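Local coordinates for CEL44C (Paenibacillus polymyxa, PDB 2YIH), which hydrolyses xyloglucan and probably other beta-1,4-glucans, this chain being the family 44 glycoside hydrolase part of a longer multidomain enzyme, at residues A[114-119]-A[136-141]; A[207-212]-A[264-269]; A[454-459]-A[506-511]; A[371-376]-A[403-408]. The protein carries 8 engineered substitutions. One frame throughout, in Å; residues are numbered along the deposited sequence.

Interaction 1. Residues A[114-119]-A[136-141]; sequences GYVAAD and NQVVNA. Engineered in segment 114-119: Ala118 (natural residue Lys).
Val116 and Asn136 form an antiparallel hydrogen-bonded pair: Val116 N gives a bond of 2.9 Å to Asn136 O, and Asn136 N one of 2.9 Å to Val116 O. A third bond, Val138 N to Gly114 O at 3.0 Å, extends the ladder beyond strand 115-117. Between these rungs Tyr115 and Gln137 make a non-hydrogen-bonded pair, and Tyr115 CA lies 3.2 Å from Asn136 O in a CA-H...O contact. At the backbone angles of Gly114 (phi 134°) any side chain would collide with the carbonyl oxygen before it, so a glycine is needed.

The apolar contacts fall on both faces of the sheet. Tyr115 CG stands anti to its carbonyl carbon (chi1 -59°), and from there the ring runs beside Gln137, ring and amide planes 66° apart, with Tyr115 CE2 resting 3.5 Å from Gln137 CG. On the other face Val116 CG1 meets Val138 CG2 at 3.6 Å, the two side chains crossing at about a right angle. Beyond the strand, CB of the engineered Ala118 packs 3.8 Å from Asn136 CG.

Strand 135-139 is the middle one of three, bonded on its other edge to strand 156-158. The Asn136 side chain ends about 6 Å from the calcium ion held by Glu56, Asp151, Asp154 and Tyr156. All three N-H to O bonds run backbone to backbone, so the pairing probably depends little on side-chain identity, while the side chains add apolar contact.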
loop_
_atom_site.group_PDB
_atom_site.type_symbol
_atom_site.label_atom_id
_atom_site.label_comp_id
_atom_site.label_asym_id
_atom_site.label_seq_id
_atom_site.Cartn_x
_atom_site.Cartn_y
_atom_site.Cartn_z
ATOM N N GLY A 114 -2.178 6.447 22.148
ATOM C CA GLY A 114 -1.825 7.159 23.375
ATOM C C GLY A 114 -0.984 6.342 24.358
ATOM O O GLY A 114 -0.370 6.910 25.286
ATOM N N TYR A 115 -0.993 5.019 24.199
ATOM C CA TYR A 115 -0.192 4.119 25.035
ATOM C C TYR A 115 0.470 3.014 24.222
ATOM O O TYR A 115 -0.042 2.622 23.149
ATOM C CB TYR A 115 -1.088 3.431 26.092
ATOM C CG TYR A 115 -1.814 4.416 27.014
ATOM C CD1 TYR A 115 -3.004 5.032 26.609
ATOM C CD2 TYR A 115 -1.282 4.744 28.262
ATOM C CE1 TYR A 115 -3.658 5.947 27.440
ATOM C CE2 TYR A 115 -1.944 5.641 29.112
ATOM C CZ TYR A 115 -3.084 6.275 28.667
ATOM O OH TYR A 115 -3.791 7.105 29.531
ATOM N N VAL A 116 1.522 2.438 24.790
ATOM C CA VAL A 116 2.187 1.290 24.183
ATOM C C VAL A 116 2.408 0.195 25.237
ATOM O O VAL A 116 2.332 0.468 26.442
ATOM C CB VAL A 116 3.529 1.666 23.493
ATOM C CG1 VAL A 116 3.248 2.642 22.305
ATOM C CG2 VAL A 116 4.524 2.321 24.519
ATOM N N ALA A 117 2.610 -1.035 24.767
ATOM C CA ALA A 117 2.754 -2.188 25.685
ATOM C C ALA A 117 3.933 -2.037 26.647
ATOM O O ALA A 117 5.099 -1.881 26.221
ATOM C CB ALA A 117 2.926 -3.461 24.892
ATOM N N ALA A 118 3.661 -2.201 27.946
ATOM C CA ALA A 118 4.728 -2.086 28.942
ATOM C C ALA A 118 5.472 -3.395 29.122
ATOM O O ALA A 118 6.540 -3.413 29.761
ATOM C CB ALA A 118 4.159 -1.639 30.307
ATOM N N ASP A 119 4.849 -4.512 28.730
ATOM C CA ASP A 119 5.449 -5.825 29.010
ATOM C C ASP A 119 5.076 -6.810 27.891
ATOM O O ASP A 119 4.359 -6.442 26.953
ATOM C CB ASP A 119 4.904 -6.361 30.342
ATOM C CG ASP A 119 3.401 -6.389 30.371
ATOM O OD1 ASP A 119 2.807 -7.051 29.488
ATOM O OD2 ASP A 119 2.795 -5.767 31.279
ATOM N N ASN A 136 2.472 1.821 29.013
ATOM C CA ASN A 136 3.251 3.050 29.193
ATOM C C ASN A 136 2.631 4.135 28.339
ATOM O O ASN A 136 2.075 3.846 27.274
ATOM C CB ASN A 136 4.709 2.827 28.754
ATOM C CG ASN A 136 5.453 1.888 29.671
ATOM O OD1 ASN A 136 5.185 1.852 30.868
ATOM N ND2 ASN A 136 6.445 1.157 29.129
ATOM N N GLN A 137 2.735 5.379 28.801
ATOM C CA GLN A 137 2.142 6.516 28.088
ATOM C C GLN A 137 3.081 6.976 26.978
ATOM O O GLN A 137 4.302 7.077 27.175
ATOM C CB GLN A 137 1.919 7.683 29.051
ATOM C CG GLN A 137 0.938 7.422 30.121
ATOM C CD GLN A 137 0.700 8.669 30.983
ATOM O OE1 GLN A 137 0.823 9.819 30.505
ATOM N NE2 GLN A 137 0.380 8.450 32.251
ATOM N N VAL A 138 2.503 7.305 25.831
ATOM C CA VAL A 138 3.258 7.942 24.720
ATOM C C VAL A 138 3.354 9.469 24.928
ATOM O O VAL A 138 2.342 10.140 25.266
ATOM C CB VAL A 138 2.579 7.642 23.368
ATOM C CG1 VAL A 138 3.263 8.434 22.201
ATOM C CG2 VAL A 138 2.621 6.130 23.052
ATOM N N VAL A 139 4.567 10.009 24.799
ATOM C CA VAL A 139 4.766 11.467 24.817
ATOM C C VAL A 139 5.512 11.793 23.537
ATOM O O VAL A 139 6.525 11.149 23.231
ATOM C CB VAL A 139 5.621 11.862 26.068
ATOM C CG1 VAL A 139 6.039 13.330 26.042
ATOM C CG2 VAL A 139 4.809 11.517 27.381
ATOM N N ASN A 140 5.006 12.776 22.795
ATOM C CA ASN A 140 5.545 13.039 21.474
ATOM C C ASN A 140 6.890 13.706 21.537
ATOM O O ASN A 140 7.824 13.318 20.786
ATOM C CB ASN A 140 4.568 13.877 20.659
ATOM C CG ASN A 140 3.353 13.090 20.269
ATOM O OD1 ASN A 140 3.418 11.855 20.124
ATOM N ND2 ASN A 140 2.229 13.765 20.161
ATOM N N ALA A 141 7.010 14.700 22.421
ATOM C CA ALA A 141 8.275 15.476 22.562
ATOM C C ALA A 141 8.828 15.410 23.999
ATOM O O ALA A 141 8.182 15.873 24.964
ATOM C CB ALA A 141 8.052 16.940 22.131
#

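Interaction 2. Residues A[207-212]-A[264-269]; sequences ELVDRS and DQMRLS
Val209 meets Gln265 where two neighbouring helices on the outside of the (beta/alpha)8 barrel lean together: helix 205-222 follows barrel strand 181-184, and helix 258-273 follows strand 227-233. The segment axes run 38° apart in direction and come no closer than 10.4 Å. No hydrogen bond joins them; the touching atoms are all of side chains.

The denser part is made by four residues. Both methyls of Val209 sit over the CB of Gln265, CG2 at 3.9 Å and CG1 at 4.0 Å, the two side chains crossing at about a right angle. One turn further along helix 205-222, Ser212 meets Met266, whose chain folds back at chi2 and chi3 (-61° and -75°) and brings CE to 4.0 Å from Ser212 CB, with SD also close by. Tyr261 touches Val209 and Tyr262 touches Ser212, from the same helix as Gln265.

The contact is looser at Ser269, whose OG stays 4.3 Å from Val209 CG1 and is bonded within its own helix. The solvent side is marked by Asp210, exposed and paired in a salt bridge with Lys206. Away from the partner helix, Arg211 NE binds Glu207 OE2 at 2.8 Å, an i to i+4 salt bridge in which the oxygen uses its anti lone pair and is also hydrogen-bonded to His199.

Both serines bend back onto their own helix in the same manner. Ser212 OG gives a bond of 2.7 Å to Leu208 O, reaching that oxygen from the face opposite to the one used by Ser212 N.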
loop_
_atom_site.group_PDB
_atom_site.type_symbol
_atom_site.label_atom_id
_atom_site.label_comp_id
_atom_site.label_asym_id
_atom_site.label_seq_id
_atom_site.Cartn_x
_atom_site.Cartn_y
_atom_site.Cartn_z
ATOM N N GLU A 207 -10.209 15.388 17.510
ATOM C CA GLU A 207 -9.181 14.638 18.256
ATOM C C GLU A 207 -8.080 14.114 17.322
ATOM O O GLU A 207 -6.893 14.210 17.627
ATOM C CB GLU A 207 -9.802 13.445 19.002
ATOM C CG GLU A 207 -8.739 12.608 19.711
ATOM C CD GLU A 207 -9.280 11.294 20.256
ATOM O OE1 GLU A 207 -10.494 11.028 20.106
ATOM O OE2 GLU A 207 -8.477 10.518 20.818
ATOM N N LEU A 208 -8.506 13.462 16.249
ATOM C CA LEU A 208 -7.553 12.857 15.310
ATOM C C LEU A 208 -6.626 13.926 14.728
ATOM O O LEU A 208 -5.408 13.738 14.682
ATOM C CB LEU A 208 -8.287 12.109 14.217
ATOM C CG LEU A 208 -7.345 11.400 13.232
ATOM C CD1 LEU A 208 -6.329 10.502 13.962
ATOM C CD2 LEU A 208 -8.173 10.616 12.222
ATOM N N VAL A 209 -7.197 15.046 14.293
ATOM C CA VAL A 209 -6.360 16.135 13.769
ATOM C C VAL A 209 -5.382 16.653 14.827
ATOM O O VAL A 209 -4.202 16.837 14.553
ATOM C CB VAL A 209 -7.209 17.290 13.196
ATOM C CG1 VAL A 209 -6.325 18.559 12.954
ATOM C CG2 VAL A 209 -7.875 16.837 11.907
ATOM N N ASP A 210 -5.867 16.892 16.040
ATOM C CA ASP A 210 -4.996 17.371 17.109
ATOM C C ASP A 210 -3.851 16.398 17.430
ATOM O O ASP A 210 -2.707 16.813 17.588
ATOM C CB ASP A 210 -5.806 17.682 18.384
ATOM C CG ASP A 210 -6.699 18.923 18.238
ATOM O OD1 ASP A 210 -6.507 19.738 17.304
ATOM O OD2 ASP A 210 -7.613 19.058 19.077
ATOM N N ARG A 211 -4.168 15.097 17.532
ATOM C CA ARG A 211 -3.130 14.099 17.813
ATOM C C ARG A 211 -2.105 14.071 16.684
ATOM O O ARG A 211 -0.909 13.948 16.932
ATOM C CB ARG A 211 -3.768 12.713 17.949
ATOM C CG ARG A 211 -4.443 12.505 19.298
ATOM C CD ARG A 211 -5.011 11.093 19.392
ATOM N NE ARG A 211 -5.754 10.896 20.643
ATOM C CZ ARG A 211 -5.178 10.602 21.809
ATOM N NH1 ARG A 211 -3.855 10.488 21.892
ATOM N NH2 ARG A 211 -5.916 10.485 22.914
ATOM N N SER A 212 -2.597 14.220 15.463
ATOM C CA SER A 212 -1.765 14.178 14.259
ATOM C C SER A 212 -0.819 15.365 14.176
ATOM O O SER A 212 0.364 15.227 13.841
ATOM C CB SER A 212 -2.686 14.179 13.016
ATOM O OG SER A 212 -3.440 12.961 12.960
ATOM N N ASP A 264 -8.034 19.626 4.736
ATOM C CA ASP A 264 -8.118 21.063 4.969
ATOM C C ASP A 264 -7.570 21.418 6.345
ATOM O O ASP A 264 -6.848 22.408 6.508
ATOM C CB ASP A 264 -9.589 21.512 4.822
ATOM C CG ASP A 264 -9.746 23.024 4.777
ATOM O OD1 ASP A 264 -8.880 23.706 4.219
ATOM O OD2 ASP A 264 -10.805 23.512 5.239
ATOM N N GLN A 265 -7.892 20.604 7.355
ATOM C CA GLN A 265 -7.429 20.901 8.721
ATOM C C GLN A 265 -5.926 20.706 8.861
ATOM O O GLN A 265 -5.269 21.492 9.551
ATOM C CB GLN A 265 -8.179 20.047 9.773
ATOM C CG GLN A 265 -9.688 20.409 9.893
ATOM C CD GLN A 265 -9.925 21.867 10.300
ATOM O OE1 GLN A 265 -10.656 22.622 9.624
ATOM N NE2 GLN A 265 -9.219 22.293 11.321
ATOM N N MET A 266 -5.367 19.711 8.172
ATOM C CA MET A 266 -3.908 19.522 8.180
ATOM C C MET A 266 -3.205 20.664 7.426
ATOM O O MET A 266 -2.158 21.153 7.868
ATOM C CB MET A 266 -3.495 18.130 7.651
ATOM C CG MET A 266 -3.972 16.960 8.561
ATOM S SD MET A 266 -3.276 17.077 10.226
ATOM C CE MET A 266 -1.573 16.544 9.925
ATOM N N ARG A 267 -3.834 21.123 6.355
ATOM C CA ARG A 267 -3.322 22.293 5.614
ATOM C C ARG A 267 -3.315 23.538 6.493
ATOM O O ARG A 267 -2.295 24.230 6.599
ATOM C CB ARG A 267 -4.131 22.510 4.347
ATOM C CG ARG A 267 -3.474 23.526 3.454
ATOM C CD ARG A 267 -4.468 24.324 2.792
ATOM N NE ARG A 267 -3.811 25.277 1.893
ATOM C CZ ARG A 267 -4.361 25.678 0.762
ATOM N NH1 ARG A 267 -5.543 25.217 0.431
ATOM N NH2 ARG A 267 -3.717 26.522 -0.049
ATOM N N LEU A 268 -4.432 23.778 7.190
ATOM C CA LEU A 268 -4.545 24.901 8.141
ATOM C C LEU A 268 -3.529 24.821 9.272
ATOM O O LEU A 268 -2.842 25.805 9.592
ATOM C CB LEU A 268 -5.954 24.959 8.746
ATOM C CG LEU A 268 -7.113 25.466 7.911
ATOM C CD1 LEU A 268 -8.457 25.032 8.497
ATOM C CD2 LEU A 268 -7.038 26.984 7.863
ATOM N N SER A 269 -3.414 23.641 9.906
ATOM C CA SER A 269 -2.455 23.487 10.971
ATOM C C SER A 269 -1.011 23.686 10.497
ATOM O O SER A 269 -0.179 24.246 11.218
ATOM C CB SER A 269 -2.622 22.112 11.631
ATOM O OG SER A 269 -3.926 22.005 12.223
#

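Interaction 3. Residues A[454-459]-A[506-511]; sequences KSMDSA and PPLTAY
Leu508 adopts left-handed backbone angles (phi 49°, psi 50°), and chi1 of -57° puts its CG anti to the carbonyl carbon, beside N, where it lies 3.4 Å from Ser455 O. It forms a G1 beta bulge with Thr509, both facing Asn453, where strand 509-516 enters the beta-sandwich domain; residues 454-459 are the loop between strands 446-453 and 460-467. Leu508 CD1 lies 4.0 Å from Met456 CA, and CD2 meets Ser455 O at 3.5 Å and, a little farther off, Lys454 O. Leu508 N adds a weak bond to Ser455 O. The loop is shaped by Ser455 OG, which accepts from Asp457 N and, at 2.9 Å, from Ser458 N, an ST turn and ST motif in one. Pro507 fits against this bend, its CB 3.3 Å from Ser455 O and its CG 3.7 Å from Ser458 N. Met310 and Ile367, on helices of the barrel domain, touch Leu508 as well. An alanine at Leu508 would probably open a gap among Ser455, Met456 and these helices, since only CB would remain to fill it. Within 506-511, Thr509 OG1 donates to Pro507 O at 3.0 Å, from above the carbonyl plane.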
loop_
_atom_site.group_PDB
_atom_site.type_symbol
_atom_site.label_atom_id
_atom_site.label_comp_id
_atom_site.label_asym_id
_atom_site.label_seq_id
_atom_site.Cartn_x
_atom_site.Cartn_y
_atom_site.Cartn_z
ATOM N N LYS A 454 -8.794 -11.972 -18.815
ATOM C CA LYS A 454 -9.615 -12.230 -17.626
ATOM C C LYS A 454 -10.738 -13.236 -17.909
ATOM O O LYS A 454 -11.455 -13.663 -16.989
ATOM C CB LYS A 454 -10.238 -10.921 -17.122
ATOM C CG LYS A 454 -9.213 -9.874 -16.652
ATOM C CD LYS A 454 -9.873 -8.554 -16.286
ATOM C CE LYS A 454 -10.046 -7.665 -17.504
ATOM N NZ LYS A 454 -10.818 -6.448 -17.165
ATOM N N SER A 455 -10.930 -13.588 -19.183
ATOM C CA SER A 455 -11.951 -14.601 -19.510
ATOM C C SER A 455 -11.588 -15.941 -18.894
ATOM O O SER A 455 -10.431 -16.375 -18.947
ATOM C CB SER A 455 -12.112 -14.803 -21.015
ATOM O OG SER A 455 -13.063 -15.866 -21.250
ATOM N N MET A 456 -12.594 -16.614 -18.340
ATOM C CA MET A 456 -12.351 -17.936 -17.781
ATOM C C MET A 456 -12.372 -19.010 -18.858
ATOM O O MET A 456 -11.861 -20.109 -18.640
ATOM C CB MET A 456 -13.374 -18.269 -16.697
ATOM C CG MET A 456 -13.247 -17.402 -15.467
ATOM S SD MET A 456 -14.144 -18.118 -14.093
ATOM C CE MET A 456 -13.043 -19.470 -13.679
ATOM N N ASP A 457 -12.916 -18.686 -20.036
ATOM C CA ASP A 457 -13.311 -19.675 -21.062
ATOM C C ASP A 457 -12.658 -19.468 -22.438
ATOM O O ASP A 457 -12.502 -20.415 -23.225
ATOM C CB ASP A 457 -14.822 -19.614 -21.288
ATOM C CG ASP A 457 -15.615 -19.822 -20.022
ATOM O OD1 ASP A 457 -15.341 -20.804 -19.315
ATOM O OD2 ASP A 457 -16.544 -19.024 -19.759
ATOM N N SER A 458 -12.416 -18.208 -22.788
ATOM C CA SER A 458 -12.128 -17.897 -24.193
ATOM C C SER A 458 -10.798 -17.176 -24.411
ATOM O O SER A 458 -10.608 -16.084 -23.889
ATOM C CB SER A 458 -13.276 -17.077 -24.798
ATOM O OG SER A 458 -14.542 -17.699 -24.549
ATOM N N ALA A 459 -9.932 -17.748 -25.252
ATOM C CA ALA A 459 -8.718 -17.062 -25.701
ATOM C C ALA A 459 -9.133 -15.879 -26.554
ATOM O O ALA A 459 -10.252 -15.849 -27.075
ATOM C CB ALA A 459 -7.838 -17.997 -26.517
ATOM N N PRO A 506 -4.286 -16.880 -24.065
ATOM C CA PRO A 506 -5.257 -17.875 -23.597
ATOM C C PRO A 506 -6.057 -17.339 -22.412
ATOM O O PRO A 506 -5.655 -16.325 -21.819
ATOM C CB PRO A 506 -4.357 -19.039 -23.118
ATOM C CG PRO A 506 -3.118 -18.869 -23.851
ATOM C CD PRO A 506 -2.911 -17.366 -23.948
ATOM N N PRO A 507 -7.153 -18.013 -22.043
ATOM C CA PRO A 507 -7.917 -17.576 -20.879
ATOM C C PRO A 507 -7.018 -17.563 -19.632
ATOM O O PRO A 507 -6.079 -18.368 -19.522
ATOM C CB PRO A 507 -8.956 -18.700 -20.713
ATOM C CG PRO A 507 -8.998 -19.384 -22.044
ATOM C CD PRO A 507 -7.632 -19.318 -22.547
ATOM N N LEU A 508 -7.337 -16.676 -18.689
ATOM C CA LEU A 508 -6.655 -16.667 -17.383
ATOM C C LEU A 508 -5.137 -16.703 -17.542
ATOM O O LEU A 508 -4.457 -17.495 -16.900
ATOM C CB LEU A 508 -7.156 -17.841 -16.532
ATOM C CG LEU A 508 -8.686 -17.795 -16.343
ATOM C CD1 LEU A 508 -9.247 -19.030 -15.589
ATOM C CD2 LEU A 508 -9.146 -16.510 -15.656
ATOM N N THR A 509 -4.589 -15.816 -18.376
ATOM C CA THR A 509 -3.126 -15.753 -18.618
ATOM C C THR A 509 -2.669 -14.292 -18.581
ATOM O O THR A 509 -3.405 -13.409 -19.029
ATOM C CB THR A 509 -2.779 -16.324 -20.002
ATOM O OG1 THR A 509 -3.254 -17.672 -20.065
ATOM C CG2 THR A 509 -1.303 -16.312 -20.287
ATOM N N ALA A 510 -1.498 -14.049 -17.992
ATOM C CA ALA A 510 -0.896 -12.710 -18.028
ATOM C C ALA A 510 0.476 -12.835 -18.654
ATOM O O ALA A 510 1.224 -13.736 -18.290
ATOM C CB ALA A 510 -0.775 -12.155 -16.614
ATOM N N TYR A 511 0.808 -11.944 -19.590
ATOM C CA TYR A 511 2.147 -11.923 -20.203
ATOM C C TYR A 511 2.779 -10.550 -20.011
ATOM O O TYR A 511 2.062 -9.513 -19.996
ATOM C CB TYR A 511 2.080 -12.138 -21.729
ATOM C CG TYR A 511 1.598 -13.503 -22.207
ATOM C CD1 TYR A 511 2.280 -14.666 -21.837
ATOM C CD2 TYR A 511 0.540 -13.602 -23.131
ATOM C CE1 TYR A 511 1.884 -15.913 -22.320
ATOM C CE2 TYR A 511 0.099 -14.854 -23.594
ATOM C CZ TYR A 511 0.795 -15.999 -23.187
ATOM O OH TYR A 511 0.376 -17.225 -23.645
#

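Interaction 4. Residues A[371-376]-A[403-408]; sequences IAMTDV and AAYKLY
Met373 packs on Ala404 where the last two helices of the (beta/alpha)8 barrel meet, helix 367-382 after strand 353-359 and helix 399-409 after strand 387-390. The Met373 side chain can be followed outward. CB presses on Ala404 CB at 3.4 Å, an unusually close approach for two carbons. CG stands beside the backbone N, and chi2 and chi3 (-66° and -77°) bend SD and then CE round to Tyr405. CE ends at the hydroxyl end of that ring, 3.3 Å from Tyr405 OH and 3.6 Å from CE2.

With only a methyl at Ala404, the segment axes come within 8.6 Å, and Thr374 CA and Ala404 CA are only 4.9 Å apart. In the conformer described, Thr374 turns CG2 to Leu407 and Tyr408 and OG1 to Ala404 CB; OG1 bonds back to Gly370 O. Val450 and Phe480 of the beta-sandwich domain also touch Thr374.

Tyr408 reaches across from helix 399-409 to helix 367-382, and its ring also makes an edge-to-face contact with Phe418. A phenylalanine in place of Tyr408 would probably leave Thr374 O without the one hydrogen bond that crosses this contact. That bond is short: Tyr408 OH donates to Thr374 O at 2.7 Å, nearly in line with the carbonyl (161°), the oxygen lying at the ring edge close to its plane.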
loop_
_atom_site.group_PDB
_atom_site.type_symbol
_atom_site.label_atom_id
_atom_site.label_comp_id
_atom_site.label_asym_id
_atom_site.label_seq_id
_atom_site.Cartn_x
_atom_site.Cartn_y
_atom_site.Cartn_z
ATOM N N ILE A 371 -4.167 -12.357 -11.672
ATOM C CA ILE A 371 -4.596 -11.443 -12.718
ATOM C C ILE A 371 -5.136 -10.129 -12.150
ATOM O O ILE A 371 -4.817 -9.037 -12.668
ATOM C CB ILE A 371 -5.585 -12.112 -13.678
ATOM C CG1 ILE A 371 -4.870 -13.216 -14.444
ATOM C CG2 ILE A 371 -6.182 -11.077 -14.662
ATOM C CD1 ILE A 371 -5.777 -13.984 -15.347
ATOM N N ALA A 372 -5.896 -10.193 -11.070
ATOM C CA ALA A 372 -6.345 -8.949 -10.424
ATOM C C ALA A 372 -5.149 -8.054 -10.086
ATOM O O ALA A 372 -5.156 -6.865 -10.413
ATOM C CB ALA A 372 -7.180 -9.246 -9.168
ATOM N N MET A 373 -4.087 -8.638 -9.522
ATOM C CA MET A 373 -2.942 -7.854 -9.104
ATOM C C MET A 373 -2.113 -7.375 -10.265
ATOM O O MET A 373 -1.521 -6.301 -10.200
ATOM C CB MET A 373 -2.061 -8.649 -8.134
ATOM C CG MET A 373 -2.616 -8.674 -6.737
ATOM S SD MET A 373 -2.629 -7.026 -5.975
ATOM C CE MET A 373 -0.916 -6.736 -5.505
ATOM N N THR A 374 -2.038 -8.149 -11.340
ATOM C CA THR A 374 -1.338 -7.700 -12.510
ATOM C C THR A 374 -2.039 -6.460 -13.087
ATOM O O THR A 374 -1.397 -5.561 -13.622
ATOM C CB THR A 374 -1.242 -8.849 -13.507
ATOM O OG1 THR A 374 -0.651 -9.984 -12.842
ATOM C CG2 THR A 374 -0.418 -8.448 -14.686
ATOM N N ASP A 375 -3.361 -6.413 -12.938
ATOM C CA ASP A 375 -4.089 -5.239 -13.426
ATOM C C ASP A 375 -3.852 -4.061 -12.429
ATOM O O ASP A 375 -3.524 -2.948 -12.820
ATOM C CB ASP A 375 -5.591 -5.547 -13.593
ATOM C CG ASP A 375 -6.309 -4.529 -14.484
ATOM O OD1 ASP A 375 -5.636 -3.674 -15.074
ATOM O OD2 ASP A 375 -7.560 -4.575 -14.546
ATOM N N VAL A 376 -3.990 -4.347 -11.139
ATOM C CA VAL A 376 -3.870 -3.305 -10.094
ATOM C C VAL A 376 -2.505 -2.646 -10.153
ATOM O O VAL A 376 -2.422 -1.429 -10.101
ATOM C CB VAL A 376 -4.144 -3.896 -8.664
ATOM C CG1 VAL A 376 -3.707 -2.870 -7.530
ATOM C CG2 VAL A 376 -5.654 -4.300 -8.516
ATOM N N ALA A 403 3.500 -13.867 -8.041
ATOM C CA ALA A 403 3.621 -13.925 -9.518
ATOM C C ALA A 403 3.376 -12.571 -10.189
ATOM O O ALA A 403 4.146 -12.146 -11.033
ATOM C CB ALA A 403 2.646 -14.980 -10.135
ATOM N N ALA A 404 2.351 -11.868 -9.731
ATOM C CA ALA A 404 2.013 -10.547 -10.297
ATOM C C ALA A 404 3.163 -9.574 -10.088
ATOM O O ALA A 404 3.547 -8.862 -11.035
ATOM C CB ALA A 404 0.708 -9.999 -9.681
ATOM N N TYR A 405 3.716 -9.522 -8.870
ATOM C CA TYR A 405 4.872 -8.634 -8.651
ATOM C C TYR A 405 6.043 -9.027 -9.543
ATOM O O TYR A 405 6.701 -8.164 -10.110
ATOM C CB TYR A 405 5.338 -8.586 -7.177
ATOM C CG TYR A 405 4.418 -7.741 -6.316
ATOM C CD1 TYR A 405 4.536 -6.338 -6.291
ATOM C CD2 TYR A 405 3.418 -8.347 -5.558
ATOM C CE1 TYR A 405 3.646 -5.551 -5.527
ATOM C CE2 TYR A 405 2.545 -7.579 -4.774
ATOM C CZ TYR A 405 2.665 -6.178 -4.778
ATOM O OH TYR A 405 1.774 -5.396 -4.086
ATOM N N LYS A 406 6.346 -10.316 -9.588
ATOM C CA LYS A 406 7.499 -10.772 -10.374
ATOM C C LYS A 406 7.268 -10.462 -11.851
ATOM O O LYS A 406 8.214 -10.140 -12.547
ATOM C CB LYS A 406 7.752 -12.273 -10.163
ATOM C CG LYS A 406 8.294 -12.514 -8.764
ATOM C CD LYS A 406 8.206 -13.984 -8.302
ATOM C CE LYS A 406 9.117 -14.865 -9.121
ATOM N NZ LYS A 406 8.786 -16.319 -8.902
ATOM N N LEU A 407 6.025 -10.547 -12.328
ATOM C CA LEU A 407 5.784 -10.228 -13.739
ATOM C C LEU A 407 6.187 -8.778 -14.073
ATOM O O LEU A 407 6.714 -8.499 -15.188
ATOM C CB LEU A 407 4.338 -10.540 -14.163
ATOM C CG LEU A 407 4.108 -10.517 -15.682
ATOM C CD1 LEU A 407 4.733 -11.736 -16.324
ATOM C CD2 LEU A 407 2.595 -10.501 -15.964
ATOM N N TYR A 408 5.978 -7.870 -13.110
ATOM C CA TYR A 408 6.404 -6.468 -13.265
ATOM C C TYR A 408 7.875 -6.211 -12.925
ATOM O O TYR A 408 8.477 -5.275 -13.482
ATOM C CB TYR A 408 5.534 -5.540 -12.378
ATOM C CG TYR A 408 4.218 -5.171 -13.031
ATOM C CD1 TYR A 408 3.151 -6.061 -13.048
ATOM C CD2 TYR A 408 4.085 -3.978 -13.737
ATOM C CE1 TYR A 408 1.973 -5.757 -13.673
ATOM C CE2 TYR A 408 2.866 -3.638 -14.357
ATOM C CZ TYR A 408 1.840 -4.541 -14.354
ATOM O OH TYR A 408 0.620 -4.250 -14.953
#

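Overall arrangement
From the N terminus the contacts open and close in series, none nesting or crossing: 1, then 2, then 4, then 3. Interaction 1 closes a 16-residue connection in the small sheet beside the calcium site. Interaction 2 spans 51 residues between adjacent barrel helices and touches the first through Gly114 CA and Arg211 NH1, 4.2 Å apart. Interaction 4, with 26 residues between its segments, joins the last two barrel helices. Interaction 3 closes 46 residues, mostly strand, of the beta-sandwich domain. Its segments pack on those of interaction 4, Ala510 CB lying 3.8 Å from Leu407 CD2, so this pair ties barrel to sandwich. Interactions 1 and 2 lie across the chain's centre from both.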